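Local coordinates for protein LP04448p (Drosophila melanogaster, PDB 2QK2) that probably binds tubulin through TOG domains such as this one and promotes microtubule growth at plus ends, as an XMAP215-family protein, at residues A[82-85]-A[86-90]; A[162-166]-A[167-171]. All coordinates share one frame; numbering follows the deposited sequence.

Interaction 1: residues A[82-85]-A[86-90]; sequences ALLA and KGLAK
L84 and L88 lie side by side and point the same way, one turn apart near the end of helix 71-88. L84 turns its CG anti to the backbone N (chi1 178°), and its CD1 comes 3.8 Å from L88 CD2. L88 also leans on the backbone: its CB sits 3.5 Å from L84 O.

K86 can be followed outward from its backbone. Its CG is anti to the carbonyl carbon and beside the backbone N, so the chain starts out along the previous turn. CB is 3.5 Å from A82 O. CG comes closer, 3.3 Å from the same A82 O. CD is already drawing off, at 4.1 Å from A82 O. The chain bends at chi3 (58°), and CE and NZ lead away from residues 82-85. These are carbon contacts with the oxygen. The polar bond to A82 O comes from K86 N, at 2.9 Å and 153°.

G87 N repeats that bond to L83 O, also at 2.9 Å. The next two bonds of the helix, L88 N to L84 O and A89 N to A85 O, are both weak. A89 has a positive phi and is the first residue to leave the helical path.

The leucine face is buried. L84 and L88 also touch L49 and Y54, and L84 reaches L57 and V58 of helix 55-67. A85 touches A124 and I125 of helix 112-126, and K86 also touches A124.

The chemistry is therefore divided around the helix. Leucine methyls make an apolar seam on one side, while an exposed lysine lays its first methylenes over A82 O. Regular main-chain bonding holds up to G87 and weakens as the helix ends.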
ATOM      1  N   ALA A  82      -4.890   6.091  -5.066  1.00 18.61           N
ATOM      2  CA  ALA A  82      -5.102   4.688  -5.409  1.00 20.60           C
ATOM      3  C   ALA A  82      -5.595   4.566  -6.852  1.00 21.66           C
ATOM      4  O   ALA A  82      -5.082   3.758  -7.622  1.00 22.12           O
ATOM      5  CB  ALA A  82      -6.124   4.061  -4.455  1.00 19.21           C
ATOM      6  N   LEU A  83      -6.583   5.378  -7.220  1.00 21.50           N
ATOM      7  CA  LEU A  83      -7.126   5.330  -8.574  1.00 22.54           C
ATOM      8  C   LEU A  83      -6.083   5.767  -9.593  1.00 22.59           C
ATOM      9  O   LEU A  83      -6.023   5.231 -10.702  1.00 22.75           O
ATOM     10  CB  LEU A  83      -8.374   6.211  -8.688  1.00 22.71           C
ATOM     11  CG  LEU A  83      -9.569   5.778  -7.825  1.00 24.92           C
ATOM     12  CD1 LEU A  83     -10.658   6.838  -7.872  1.00 24.17           C
ATOM     13  CD2 LEU A  83     -10.098   4.445  -8.312  1.00 25.97           C
ATOM     14  N   LEU A  84      -5.254   6.733  -9.215  1.00 21.58           N
ATOM     15  CA  LEU A  84      -4.211   7.211 -10.109  1.00 21.57           C
ATOM     16  C   LEU A  84      -3.198   6.083 -10.343  1.00 23.77           C
ATOM     17  O   LEU A  84      -2.798   5.813 -11.480  1.00 22.33           O
ATOM     18  CB  LEU A  84      -3.511   8.433  -9.501  1.00 21.61           C
ATOM     19  CG  LEU A  84      -2.344   9.046 -10.286  1.00 23.24           C
ATOM     20  CD1 LEU A  84      -2.836   9.574 -11.635  1.00 21.31           C
ATOM     21  CD2 LEU A  84      -1.721  10.175  -9.466  1.00 21.25           C
ATOM     22  N   ALA A  85      -2.788   5.418  -9.265  1.00 22.67           N
ATOM     23  CA  ALA A  85      -1.819   4.332  -9.385  1.00 25.01           C
ATOM     24  C   ALA A  85      -2.394   3.179 -10.213  1.00 24.67           C
ATOM     25  O   ALA A  85      -1.672   2.550 -10.982  1.00 24.96           O
ATOM     26  CB  ALA A  85      -1.399   3.840  -8.003  1.00 23.83           C
ATOM     27  N   LYS A  86      -3.689   2.914 -10.062  1.00 24.87           N
ATOM     28  CA  LYS A  86      -4.342   1.850 -10.823  1.00 28.06           C
ATOM     29  C   LYS A  86      -4.483   2.199 -12.302  1.00 28.94           C
ATOM     30  O   LYS A  86      -4.342   1.336 -13.165  1.00 29.17           O
ATOM     31  CB  LYS A  86      -5.748   1.574 -10.296  1.00 29.52           C
ATOM     32  CG  LYS A  86      -5.830   0.860  -8.971  1.00 36.89           C
ATOM     33  CD  LYS A  86      -7.263   0.405  -8.723  1.00 41.52           C
ATOM     34  CE  LYS A  86      -7.740  -0.505  -9.856  1.00 46.17           C
ATOM     35  NZ  LYS A  86      -9.152  -0.961  -9.697  1.00 49.56           N
ATOM     36  N   GLY A  87      -4.793   3.459 -12.587  1.00 27.73           N
ATOM     37  CA  GLY A  87      -4.980   3.879 -13.964  1.00 27.62           C
ATOM     38  C   GLY A  87      -3.704   3.957 -14.771  1.00 27.60           C
ATOM     39  O   GLY A  87      -3.743   3.951 -16.002  1.00 30.83           O
ATOM     40  N   LEU A  88      -2.576   4.032 -14.075  1.00 26.33           N
ATOM     41  CA  LEU A  88      -1.265   4.128 -14.704  1.00 27.35           C
ATOM     42  C   LEU A  88      -0.540   2.784 -14.673  1.00 29.39           C
ATOM     43  O   LEU A  88       0.412   2.564 -15.425  1.00 29.56           O
ATOM     44  CB  LEU A  88      -0.419   5.177 -13.970  1.00 25.40           C
ATOM     45  CG  LEU A  88      -0.125   6.559 -14.581  1.00 28.55           C
ATOM     46  CD1 LEU A  88      -1.131   6.932 -15.643  1.00 27.06           C
ATOM     47  CD2 LEU A  88      -0.103   7.587 -13.463  1.00 26.20           C
ATOM     48  N   ALA A  89      -0.985   1.894 -13.792  1.00 29.82           N
ATOM     49  CA  ALA A  89      -0.366   0.577 -13.651  1.00 29.87           C
ATOM     50  C   ALA A  89       1.147   0.745 -13.517  1.00 29.63           C
ATOM     51  O   ALA A  89       1.609   1.528 -12.690  1.00 29.15           O
ATOM     52  CB  ALA A  89      -0.711  -0.297 -14.856  1.00 29.18           C
ATOM     53  N   LYS A  90       1.918   0.034 -14.336  1.00 30.77           N
ATOM     54  CA  LYS A  90       3.378   0.122 -14.272  1.00 32.67           C
ATOM     55  C   LYS A  90       3.913   1.514 -14.579  1.00 32.39           C
ATOM     56  O   LYS A  90       5.042   1.836 -14.215  1.00 31.17           O
ATOM     57  CB  LYS A  90       4.020  -0.884 -15.231  1.00 36.34           C
ATOM     58  CG  LYS A  90       3.655  -2.338 -14.950  1.00 42.61           C
ATOM     59  CD  LYS A  90       4.266  -2.847 -13.658  1.00 44.50           C
ATOM     60  CE  LYS A  90       3.835  -4.283 -13.390  1.00 48.28           C
ATOM     61  NZ  LYS A  90       4.165  -5.185 -14.535  1.00 49.02           N
TER

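Interaction 2: residues A[162-166]-A[167-171]; sequences TRTQP and TALNK
With chi1 at -55°, T164 has its methyl CG2 anti to the backbone N, facing A168 and L169. CG2 is 3.7 Å from A168 CB and 3.7 Å from L169 CD1. L169 brings CD1 to it with its CG beside its own backbone N, anti to the carbonyl carbon. The T164 and L169 side chains cross at about a right angle. The hydroxyl of T164 serves other partners: OG1 bonds to A160 O and to Y126 OH. The threonine thus splits its two branches between polar and apolar neighbours.

The backbone makes a tight turn. A168 N bonds to Q165 O at 2.8 Å and 158°. L169 N bonds to P166 O at 3.2 Å, nearly straight at 167°. Both donors stand above the carbonyl planes of their acceptors, off the lone pairs. A168 CB is also packed against Q165 O, at 3.1 Å.

A water bridges the two segments. It donates to Q165 OE1 at 3.1 Å and accepts from T167 N at 3.0 Å. The amide NE2 of Q165 is held by K239 O, so both ends of the Q165 amide are engaged.

P166 touches L206 of helix 190-207 and V240. L169 packs on L203 and M207 of that helix, which keeps its side chain buried.

Two successive i to i+3 bonds define this as a short 3-10 turn. It lies in the loop that joins helix 147-161 to helix 171-185, and N170 is the N-cap of the second helix, with OD1 bonded to L173 N. The result is a compact helix-to-helix connection within the HEAT-repeat array of a TOG domain.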
ATOM      1  N   THR A 162       0.367 -11.946  -1.505  1.00 25.77           N
ATOM      2  CA  THR A 162      -0.622 -12.710  -2.260  1.00 28.27           C
ATOM      3  C   THR A 162      -0.570 -12.357  -3.747  1.00 29.83           C
ATOM      4  O   THR A 162      -1.179 -13.038  -4.575  1.00 30.60           O
ATOM      5  CB  THR A 162      -2.062 -12.448  -1.770  1.00 28.19           C
ATOM      6  OG1 THR A 162      -2.408 -11.084  -2.030  1.00 30.22           O
ATOM      7  CG2 THR A 162      -2.190 -12.732  -0.279  1.00 26.41           C
ATOM      8  N   ARG A 163       0.149 -11.292  -4.085  1.00 28.79           N
ATOM      9  CA  ARG A 163       0.264 -10.863  -5.477  1.00 31.29           C
ATOM     10  C   ARG A 163       1.723 -10.722  -5.874  1.00 31.64           C
ATOM     11  O   ARG A 163       2.082  -9.851  -6.670  1.00 32.77           O
ATOM     12  CB  ARG A 163      -0.443  -9.523  -5.677  1.00 32.78           C
ATOM     13  CG  ARG A 163      -1.923  -9.554  -5.345  1.00 38.09           C
ATOM     14  CD  ARG A 163      -2.522  -8.161  -5.393  1.00 44.07           C
ATOM     15  NE  ARG A 163      -3.865  -8.130  -4.816  1.00 49.70           N
ATOM     16  CZ  ARG A 163      -4.938  -8.669  -5.384  1.00 53.24           C
ATOM     17  NH1 ARG A 163      -4.833  -9.281  -6.559  1.00 55.89           N
ATOM     18  NH2 ARG A 163      -6.114  -8.605  -4.772  1.00 54.19           N
ATOM     19  N   THR A 164       2.566 -11.579  -5.316  1.00 30.03           N
ATOM     20  CA  THR A 164       3.987 -11.526  -5.607  1.00 29.95           C
ATOM     21  C   THR A 164       4.500 -12.837  -6.196  1.00 30.57           C
ATOM     22  O   THR A 164       4.075 -13.915  -5.795  1.00 30.92           O
ATOM     23  CB  THR A 164       4.785 -11.198  -4.329  1.00 28.26           C
ATOM     24  OG1 THR A 164       4.281  -9.985  -3.756  1.00 29.58           O
ATOM     25  CG2 THR A 164       6.259 -11.023  -4.643  1.00 29.98           C
ATOM     26  N   GLN A 165       5.408 -12.734  -7.161  1.00 31.54           N
ATOM     27  CA  GLN A 165       6.000 -13.913  -7.777  1.00 33.33           C
ATOM     28  C   GLN A 165       7.041 -14.473  -6.812  1.00 32.81           C
ATOM     29  O   GLN A 165       7.837 -13.722  -6.242  1.00 31.13           O
ATOM     30  CB  GLN A 165       6.689 -13.547  -9.096  1.00 36.08           C
ATOM     31  CG  GLN A 165       5.751 -13.275 -10.258  1.00 39.90           C
ATOM     32  CD  GLN A 165       4.887 -14.475 -10.588  1.00 43.20           C
ATOM     33  OE1 GLN A 165       5.377 -15.602 -10.669  1.00 45.27           O
ATOM     34  NE2 GLN A 165       3.597 -14.239 -10.788  1.00 44.60           N
ATOM     35  N   PRO A 166       7.051 -15.799  -6.611  1.00 32.89           N
ATOM     36  CA  PRO A 166       8.033 -16.386  -5.697  1.00 33.02           C
ATOM     37  C   PRO A 166       9.457 -15.979  -6.067  1.00 33.37           C
ATOM     38  O   PRO A 166      10.293 -15.756  -5.190  1.00 33.14           O
ATOM     39  CB  PRO A 166       7.792 -17.883  -5.852  1.00 34.18           C
ATOM     40  CG  PRO A 166       6.309 -17.947  -6.115  1.00 34.04           C
ATOM     41  CD  PRO A 166       6.123 -16.824  -7.120  1.00 34.02           C
ATOM     42  N   THR A 167       9.725 -15.861  -7.367  1.00 33.40           N
ATOM     43  CA  THR A 167      11.060 -15.483  -7.830  1.00 35.91           C
ATOM     44  C   THR A 167      11.430 -14.031  -7.518  1.00 36.01           C
ATOM     45  O   THR A 167      12.560 -13.608  -7.772  1.00 37.08           O
ATOM     46  CB  THR A 167      11.221 -15.713  -9.353  1.00 37.17           C
ATOM     47  OG1 THR A 167      10.225 -14.966 -10.065  1.00 39.42           O
ATOM     48  CG2 THR A 167      11.078 -17.193  -9.683  1.00 37.19           C
ATOM     49  N   ALA A 168      10.487 -13.271  -6.966  1.00 35.33           N
ATOM     50  CA  ALA A 168      10.747 -11.877  -6.623  1.00 33.25           C
ATOM     51  C   ALA A 168      11.488 -11.755  -5.291  1.00 33.99           C
ATOM     52  O   ALA A 168      11.956 -10.672  -4.929  1.00 32.81           O
ATOM     53  CB  ALA A 168       9.440 -11.098  -6.567  1.00 33.27           C
ATOM     54  N   LEU A 169      11.599 -12.865  -4.563  1.00 32.72           N
ATOM     55  CA  LEU A 169      12.291 -12.858  -3.277  1.00 33.89           C
ATOM     56  C   LEU A 169      13.533 -13.749  -3.239  1.00 34.25           C
ATOM     57  O   LEU A 169      13.429 -14.969  -3.378  1.00 36.28           O
ATOM     58  CB  LEU A 169      11.350 -13.307  -2.154  1.00 36.17           C
ATOM     59  CG  LEU A 169      10.185 -12.412  -1.724  1.00 38.92           C
ATOM     60  CD1 LEU A 169       9.067 -12.488  -2.747  1.00 39.34           C
ATOM     61  CD2 LEU A 169       9.677 -12.873  -0.361  1.00 38.59           C
ATOM     62  N   ASN A 170      14.708 -13.153  -3.055  1.00 32.81           N
ATOM     63  CA  ASN A 170      15.909 -13.968  -2.959  1.00 33.56           C
ATOM     64  C   ASN A 170      16.113 -14.312  -1.488  1.00 32.60           C
ATOM     65  O   ASN A 170      15.340 -13.881  -0.629  1.00 30.42           O
ATOM     66  CB  ASN A 170      17.146 -13.254  -3.536  1.00 34.66           C
ATOM     67  CG  ASN A 170      17.371 -11.872  -2.948  1.00 36.51           C
ATOM     68  OD1 ASN A 170      17.330 -11.676  -1.735  1.00 35.96           O
ATOM     69  ND2 ASN A 170      17.638 -10.905  -3.819  1.00 38.55           N
ATOM     70  N   LYS A 171      17.143 -15.099  -1.203  1.00 33.34           N
ATOM     71  CA  LYS A 171      17.435 -15.522   0.161  1.00 34.22           C
ATOM     72  C   LYS A 171      17.567 -14.343   1.129  1.00 33.88           C
ATOM     73  O   LYS A 171      16.946 -14.339   2.190  1.00 32.70           O
ATOM     74  CB  LYS A 171      18.715 -16.361   0.181  1.00 35.76           C
ATOM     75  CG  LYS A 171      19.031 -16.989   1.527  1.00 38.27           C
ATOM     76  CD  LYS A 171      20.271 -17.863   1.432  1.00 41.95           C
ATOM     77  CE  LYS A 171      20.601 -18.511   2.767  1.00 44.16           C
ATOM     78  NZ  LYS A 171      21.826 -19.350   2.670  1.00 44.78           N
TER
HETATM   79  O   HOH W   1       8.059 -16.706  -9.711  1.00 51.92           O

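Overall arrangement
Interactions 1 and 2 are separate sites in one all-helical TOG domain and hold different elements. Their centres are about 22 Å apart and their nearest atoms about 9 Å apart, so they do not touch. Interaction 1 comes first in the chain and is the more buried, its centre about 12 Å from the chain centre. It lies at the end of helix 71-88, and its backbone bonds span four residues. Interaction 2 is only partly buried, about 17 Å out, between helices 147-161 and 171-185. Its backbone bonds span three residues. Leucine packing marks the former; the latter mixes methyl contacts with backbone turn bonds, and its polar side chains bond to a water and to residues beyond the loop.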